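Local coordinates for lambda phage protein with carbohydrate-binding module (Shewanella oneidensis, PDB 2A5Z) that is of unknown function but binds magnesium and, from its jelly-roll fold with a carbohydrate-binding module, probably binds carbohydrate, at residues C[27-30]-C[31-35]. Numbering follows the deposited sequence.
Sequences GLMS and PSEKL
Ser-30 and Glu-33 close a capping box at the start of helix 31-38, Ser-30 being the N-cap. The side chain of Glu-33 folds back from the first turn toward the N-cap, its CG anti to the carbonyl carbon (chi1 -71°) and the chain extended beyond, which carries OE1 to the amide of Ser-30. That N-H meets OE1 on the anti side, 18° out of the carboxylate plane, in a nearly straight bond of 2.9 Å between Ser-30 N and Glu-33 OE1. The reciprocal bond is weak, 3.4 Å from Glu-33 N to Ser-30 OG. Ser-30 OG also lies 3.0 Å from Glu-33 OE1, a weak pair at most. Ser-30 O accepts from Lys-34 N at 3.0 Å and begins the helical hydrogen bonding. Beside the box, selenomethionine Met-29 runs past Glu-33 in the opposite direction, Met-29 CG 3.7 Å from Glu-33 CB. A bend at chi3 (65°) then brings Met-29 CE to 3.6 Å from Lys-34 CB, at the aliphatic start of a chain it crosses at about a right angle. Lys-34 NZ forms a salt bridge with Glu-33 of the second subunit, while Met-29 and Glu-33 pack on Met-29 of the third. Glu-33 thus splits its carboxylate: OE1 accepts the N-H of the N-cap residue, where the negative charge probably suits the helix N-terminus, and OE2 forms a long, weak ion pair with Lys-34 of the third subunit, so helix capping and trimer contacts share one residue.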
loop_
_atom_site.group_PDB
_atom_site.type_symbol
_atom_site.label_atom_id
_atom_site.label_comp_id
_atom_site.label_asym_id
_atom_site.label_seq_id
_atom_site.Cartn_x
_atom_site.Cartn_y
_atom_site.Cartn_z
ATOM N N GLY C 27 2.576 -22.249 20.935
ATOM C CA GLY C 27 3.108 -21.821 22.228
ATOM C C GLY C 27 2.716 -20.389 22.533
ATOM O O GLY C 27 1.769 -19.864 21.945
ATOM N N LEU C 28 3.435 -19.749 23.452
ATOM C CA LEU C 28 3.142 -18.354 23.787
ATOM C C LEU C 28 3.730 -17.344 22.799
ATOM O O LEU C 28 4.614 -17.666 21.999
ATOM C CB LEU C 28 3.505 -18.002 25.244
ATOM C CG LEU C 28 4.366 -18.871 26.165
ATOM C CD1 LEU C 28 5.842 -18.539 26.040
ATOM C CD2 LEU C 28 3.898 -18.687 27.596
HETATM N N MSE C 29 3.205 -16.124 22.869
HETATM C CA MSE C 29 3.588 -15.020 22.000
HETATM C C MSE C 29 4.649 -14.167 22.695
HETATM O O MSE C 29 4.474 -13.779 23.855
HETATM C CB MSE C 29 2.343 -14.184 21.692
HETATM C CG MSE C 29 2.506 -13.137 20.598
HETATM SE SE MSE C 29 1.013 -12.148 20.367
HETATM C CE MSE C 29 0.916 -11.301 21.929
ATOM N N SER C 30 5.743 -13.887 21.986
ATOM C CA SER C 30 6.853 -13.070 22.503
ATOM C C SER C 30 6.521 -11.570 22.511
ATOM O O SER C 30 5.607 -11.143 21.808
ATOM C CB SER C 30 8.127 -13.323 21.688
ATOM O OG SER C 30 8.019 -12.784 20.379
ATOM N N PRO C 31 7.258 -10.768 23.317
ATOM C CA PRO C 31 7.071 -9.307 23.339
ATOM C C PRO C 31 7.246 -8.644 21.967
ATOM O O PRO C 31 6.522 -7.704 21.639
ATOM C CB PRO C 31 8.157 -8.831 24.314
ATOM C CG PRO C 31 8.402 -10.012 25.200
ATOM C CD PRO C 31 8.288 -11.192 24.287
ATOM N N SER C 32 8.196 -9.144 21.179
ATOM C CA SER C 32 8.463 -8.648 19.828
ATOM C C SER C 32 7.284 -8.883 18.863
ATOM O O SER C 32 7.004 -8.053 17.991
ATOM C CB SER C 32 9.732 -9.301 19.284
ATOM O OG SER C 32 9.802 -9.186 17.873
ATOM N N GLU C 33 6.612 -10.021 19.023
ATOM C CA GLU C 33 5.431 -10.342 18.227
ATOM C C GLU C 33 4.225 -9.516 18.683
ATOM O O GLU C 33 3.389 -9.122 17.864
ATOM C CB GLU C 33 5.140 -11.849 18.282
ATOM C CG GLU C 33 6.151 -12.707 17.505
ATOM C CD GLU C 33 6.193 -14.178 17.943
ATOM O OE1 GLU C 33 5.843 -14.492 19.104
ATOM O OE2 GLU C 33 6.597 -15.029 17.118
ATOM N N LYS C 34 4.142 -9.248 19.986
ATOM C CA LYS C 34 3.061 -8.430 20.546
ATOM C C LYS C 34 3.157 -6.995 20.030
ATOM O O LYS C 34 2.151 -6.398 19.648
ATOM C CB LYS C 34 3.080 -8.454 22.083
ATOM C CG LYS C 34 1.921 -7.694 22.741
ATOM C CD LYS C 34 1.896 -7.891 24.258
ATOM C CE LYS C 34 0.774 -7.090 24.920
ATOM N NZ LYS C 34 -0.593 -7.628 24.617
ATOM N N LEU C 35 4.377 -6.461 20.018
ATOM C CA LEU C 35 4.650 -5.117 19.508
ATOM C C LEU C 35 4.296 -4.983 18.027
ATOM O O LEU C 35 3.609 -4.039 17.649
ATOM C CB LEU C 35 6.115 -4.737 19.762
ATOM C CG LEU C 35 6.570 -3.285 19.560
ATOM C CD1 LEU C 35 5.802 -2.279 20.435
ATOM C CD2 LEU C 35 8.074 -3.187 19.818
#